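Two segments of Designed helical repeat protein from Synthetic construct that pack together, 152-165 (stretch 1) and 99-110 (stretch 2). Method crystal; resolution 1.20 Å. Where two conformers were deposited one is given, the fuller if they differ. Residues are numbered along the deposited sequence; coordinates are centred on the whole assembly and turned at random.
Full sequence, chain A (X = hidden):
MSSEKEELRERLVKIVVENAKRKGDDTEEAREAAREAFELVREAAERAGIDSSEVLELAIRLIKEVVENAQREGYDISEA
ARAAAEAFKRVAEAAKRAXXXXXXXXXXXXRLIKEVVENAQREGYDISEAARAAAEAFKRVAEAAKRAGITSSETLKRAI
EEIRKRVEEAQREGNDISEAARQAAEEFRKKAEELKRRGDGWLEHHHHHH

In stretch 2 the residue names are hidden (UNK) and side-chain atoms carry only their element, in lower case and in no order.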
# COMPACT_ATOMS: atom_id res chain seq x y z
N SER A 152 21.20 -4.75 1.74
CA SER A 152 21.31 -3.59 0.88
C SER A 152 19.96 -2.94 0.61
O SER A 152 19.03 -3.58 0.12
CB SER A 152 21.90 -4.01 -0.46
OG SER A 152 21.82 -2.96 -1.40
N SER A 153 19.87 -1.65 0.87
CA SER A 153 18.67 -0.91 0.51
C SER A 153 18.55 -0.76 -1.00
O SER A 153 17.44 -0.77 -1.52
CB SER A 153 18.63 0.45 1.21
OG SER A 153 19.90 1.10 1.15
N GLU A 154 19.66 -0.66 -1.71
CA GLU A 154 19.62 -0.57 -3.17
C GLU A 154 19.06 -1.84 -3.78
O GLU A 154 18.23 -1.79 -4.70
CB GLU A 154 21.00 -0.28 -3.74
CG GLU A 154 21.46 1.17 -3.51
CD GLU A 154 20.49 2.17 -4.13
OE1 GLU A 154 20.47 2.27 -5.37
OE2 GLU A 154 19.72 2.80 -3.39
N THR A 155 19.46 -3.00 -3.28
CA THR A 155 18.96 -4.25 -3.81
C THR A 155 17.44 -4.35 -3.66
O THR A 155 16.71 -4.75 -4.58
CB THR A 155 19.66 -5.44 -3.18
OG1 THR A 155 21.05 -5.34 -3.47
CG2 THR A 155 19.15 -6.76 -3.75
N LEU A 156 16.93 -3.98 -2.48
CA LEU A 156 15.51 -4.05 -2.23
C LEU A 156 14.74 -3.01 -3.03
O LEU A 156 13.65 -3.28 -3.53
CB LEU A 156 15.23 -3.87 -0.74
CG LEU A 156 14.71 -5.09 0.04
CD1 LEU A 156 14.22 -4.64 1.39
CD2 LEU A 156 13.56 -5.81 -0.66
N LYS A 157 15.28 -1.81 -3.16
CA LYS A 157 14.65 -0.79 -3.99
C LYS A 157 14.57 -1.29 -5.43
O LYS A 157 13.52 -1.17 -6.07
CB LYS A 157 15.43 0.53 -3.96
CG LYS A 157 15.40 1.30 -2.64
CD LYS A 157 16.50 2.35 -2.55
CE LYS A 157 16.43 3.38 -3.67
NZ LYS A 157 17.56 4.39 -3.58
N ARG A 158 15.66 -1.87 -5.94
CA ARG A 158 15.67 -2.35 -7.31
C ARG A 158 14.69 -3.49 -7.52
O ARG A 158 14.15 -3.66 -8.62
CB ARG A 158 17.08 -2.77 -7.73
CG ARG A 158 17.99 -1.60 -7.99
CD ARG A 158 19.31 -2.03 -8.62
NE ARG A 158 20.25 -0.91 -8.69
CZ ARG A 158 20.25 0.01 -9.66
NH1 ARG A 158 19.37 -0.04 -10.65
NH2 ARG A 158 21.15 0.98 -9.64
N ALA A 159 14.47 -4.28 -6.48
CA ALA A 159 13.51 -5.38 -6.57
C ALA A 159 12.10 -4.84 -6.72
O ALA A 159 11.31 -5.35 -7.55
CB ALA A 159 13.61 -6.30 -5.37
N ILE A 160 11.76 -3.83 -5.93
CA ILE A 160 10.43 -3.25 -5.99
C ILE A 160 10.26 -2.46 -7.28
O ILE A 160 9.20 -2.52 -7.92
CB ILE A 160 10.08 -2.40 -4.74
CG1 ILE A 160 10.19 -3.26 -3.49
CG2 ILE A 160 8.69 -1.81 -4.86
CD1 ILE A 160 10.23 -2.43 -2.24
N GLU A 161 11.30 -1.77 -7.73
CA GLU A 161 11.23 -1.06 -9.01
C GLU A 161 10.98 -2.03 -10.16
O GLU A 161 10.28 -1.69 -11.11
CB GLU A 161 12.52 -0.26 -9.28
CG GLU A 161 12.68 0.98 -8.42
CD GLU A 161 11.79 2.14 -8.78
OE1 GLU A 161 10.73 1.96 -9.42
OE2 GLU A 161 12.15 3.27 -8.40
N GLU A 162 11.55 -3.23 -10.09
CA GLU A 162 11.31 -4.20 -11.14
C GLU A 162 9.84 -4.64 -11.14
O GLU A 162 9.23 -4.80 -12.19
CB GLU A 162 12.29 -5.38 -11.02
CG GLU A 162 11.97 -6.55 -11.90
CD GLU A 162 12.15 -6.30 -13.39
OE1 GLU A 162 12.77 -5.28 -13.79
OE2 GLU A 162 11.68 -7.16 -14.16
N ILE A 163 9.26 -4.82 -9.95
CA ILE A 163 7.83 -5.10 -9.87
C ILE A 163 7.03 -3.96 -10.53
O ILE A 163 6.12 -4.21 -11.32
CB ILE A 163 7.37 -5.35 -8.43
CG1 ILE A 163 8.11 -6.53 -7.84
CG2 ILE A 163 5.87 -5.59 -8.41
CD1 ILE A 163 7.92 -6.65 -6.31
N ARG A 164 7.35 -2.72 -10.17
CA ARG A 164 6.68 -1.58 -10.75
C ARG A 164 6.82 -1.55 -12.27
O ARG A 164 5.85 -1.27 -12.98
CB ARG A 164 7.23 -0.29 -10.15
CG ARG A 164 6.84 -0.06 -8.72
CD ARG A 164 7.37 1.25 -8.19
NE ARG A 164 6.68 2.38 -8.84
CZ ARG A 164 7.24 3.46 -9.36
NH1 ARG A 164 8.56 3.61 -9.31
NH2 ARG A 164 6.47 4.39 -9.92
N LYS A 165 8.00 -1.89 -12.77
CA LYS A 165 8.26 -1.88 -14.20
C LYS A 165 7.43 -2.94 -14.93
O LYS A 165 6.93 -2.73 -16.04
CB LYS A 165 9.74 -2.14 -14.45
CG LYS A 165 10.14 -2.09 -15.89
CD LYS A 165 11.60 -2.48 -16.04
CE LYS A 165 12.00 -2.58 -17.50
NZ LYS A 165 13.47 -2.80 -17.66
N UNK A 99 12.58 -7.19 9.15
CA UNK A 99 13.52 -6.21 9.66
C UNK A 99 13.78 -5.03 8.76
O UNK A 99 14.88 -4.50 8.74
N UNK A 100 12.77 -4.61 8.01
CA UNK A 100 12.93 -3.50 7.08
C UNK A 100 12.49 -2.19 7.71
O UNK A 100 11.35 -2.05 8.17
c UNK A 100 12.80 -4.91 5.03
c UNK A 100 11.96 -5.44 3.94
c UNK A 100 12.15 -3.75 5.79
c UNK A 100 12.10 -2.49 4.91
N UNK A 101 13.40 -1.23 7.69
CA UNK A 101 13.13 0.12 8.18
C UNK A 101 13.53 1.21 7.18
O UNK A 101 13.31 2.38 7.43
o UNK A 101 15.28 0.24 9.30
c UNK A 101 13.40 -0.57 10.59
c UNK A 101 13.88 0.38 9.50
N UNK A 102 14.06 0.83 6.03
CA UNK A 102 14.50 1.80 5.03
C UNK A 102 13.34 2.66 4.56
O UNK A 102 12.32 2.16 4.05
o UNK A 102 15.06 1.85 2.66
c UNK A 102 15.09 1.07 3.85
N UNK A 103 13.53 3.98 4.63
CA UNK A 103 12.50 4.91 4.19
C UNK A 103 12.23 4.78 2.69
O UNK A 103 11.07 4.82 2.25
o UNK A 103 14.08 6.74 3.84
c UNK A 103 12.90 6.36 4.51
N UNK A 104 13.28 4.58 1.90
CA UNK A 104 13.13 4.50 0.46
C UNK A 104 12.44 3.20 0.04
O UNK A 104 11.63 3.20 -0.88
o UNK A 104 17.03 5.75 -1.15
c UNK A 104 14.47 4.67 -0.24
c UNK A 104 16.17 6.56 -0.79
o UNK A 104 16.24 7.79 -1.05
c UNK A 104 15.02 6.11 0.02
N UNK A 105 12.73 2.11 0.72
CA UNK A 105 12.08 0.85 0.43
C UNK A 105 10.60 0.96 0.77
O UNK A 105 9.73 0.54 -0.01
c UNK A 105 11.89 -1.58 1.11
c UNK A 105 12.71 -0.31 1.19
c UNK A 105 14.12 -0.57 0.69
N UNK A 106 10.27 1.49 1.94
CA UNK A 106 8.87 1.60 2.35
C UNK A 106 8.08 2.52 1.42
O UNK A 106 6.93 2.23 1.07
c UNK A 106 9.51 1.76 6.16
c UNK A 106 8.37 -0.08 4.96
c UNK A 106 9.30 1.10 4.83
c UNK A 106 8.78 2.09 3.81
N UNK A 107 8.69 3.62 0.99
CA UNK A 107 8.01 4.51 0.05
C UNK A 107 7.68 3.80 -1.26
O UNK A 107 6.60 3.99 -1.83
o UNK A 107 9.04 5.92 -3.10
c UNK A 107 8.16 6.81 -1.06
c UNK A 107 8.11 6.53 -2.56
c UNK A 107 8.87 5.73 -0.23
o UNK A 107 7.13 6.95 -3.21
N UNK A 108 8.62 3.01 -1.77
CA UNK A 108 8.38 2.25 -2.98
C UNK A 108 7.30 1.20 -2.81
O UNK A 108 6.47 1.01 -3.71
c UNK A 108 10.01 2.80 -5.65
c UNK A 108 10.58 2.51 -4.25
c UNK A 108 9.66 1.59 -3.48
c UNK A 108 11.95 1.91 -4.38
N UNK A 109 7.26 0.52 -1.66
CA UNK A 109 6.24 -0.48 -1.41
C UNK A 109 4.86 0.17 -1.40
O UNK A 109 3.91 -0.37 -1.97
c UNK A 109 6.49 -1.18 -0.08
N UNK A 110 4.73 1.32 -0.75
CA UNK A 110 3.46 2.02 -0.69
C UNK A 110 3.04 2.53 -2.07
O UNK A 110 1.88 2.44 -2.44
c UNK A 110 2.23 3.97 0.33
c UNK A 110 4.19 3.53 2.81
c UNK A 110 3.70 2.52 1.76
c UNK A 110 3.48 3.14 0.37

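Position 99 has no side-chain atoms. Its phi is positive, 70°, and it leaves a helix through a Schellman motif. This is Gly99.

Position 100 has four side-chain carbons, forked at the first, with one arm two carbons long. The end of that arm lies 3.5 Å from Leu156 CD1, an apolar contact. The branching gives isoleucine, Ile100.

Position 101 has one carbon carrying an oxygen and a carbon, out of reach of stretch 1. This is Thr101.

Position 102 has one carbon and then one oxygen. The oxygen lies 4.1 Å from Ser153 CB. This is Ser102, the N-cap of the helix that follows. Ser102 OG accepts from the backbone N of position 105 at 3.0 Å.

Position 103 also has one carbon and then one oxygen, but touches nothing on stretch 1. This is Ser103, the first residue of the helix.

Position 104 has three carbons in a chain, the third carrying two oxygens. One oxygen lies 2.8 Å from Lys157 NZ. Two methylene carbons and a carboxylate make this Glu104; the oxygen is OE1, and the contact is a hydrogen-bonded salt bridge.

Position 105 has one carbon carrying two more. The side chain sits among Ser153, Leu156, Lys157 and Ile160. This is Val105. Its CG2 is 3.8 Å from Leu156 CB, and its CG1 is 3.8 Å from Ile160 CD1.

Position 106 has four carbons, forked at the second. It points away from stretch 1. This is Leu106.

Position 107 has three carbons, the third carrying two oxygens, without contact to stretch 1. This is Glu107.

Position 108 has four carbons, forked at the second, and sits among Lys157, Ile160, Glu161 and Arg164. This is Leu108. Its CD1 is 3.8 Å from Lys157 CB, and its CD2 is 4.0 Å from Arg164 CD.

Position 109 has a single carbon, pointing away. This is Ala109.

Position 110 has four carbons, forked at the first, one arm two carbons long, out of reach of stretch 1. This is Ile110.

The two helices run nearly parallel, at 10°, with axes 9.2 Å apart at closest approach. Val105 and Leu108 are knobs filling successive holes on stretch 1, and Leu108 is the most covered residue. Lys157 lines both holes with its aliphatic part. Lys157 NZ bridges Glu104 OE1 across the contact at 2.8 Å and Glu154 OE2 in its own helix at 2.7 Å. One ammonium thus serves two carboxylates, with Glu154 OE2 and Glu104 OE1 4.6 Å apart. The contact buries 527 Å² in all.

Stretch 2 99-110: GITSSEVLELAI
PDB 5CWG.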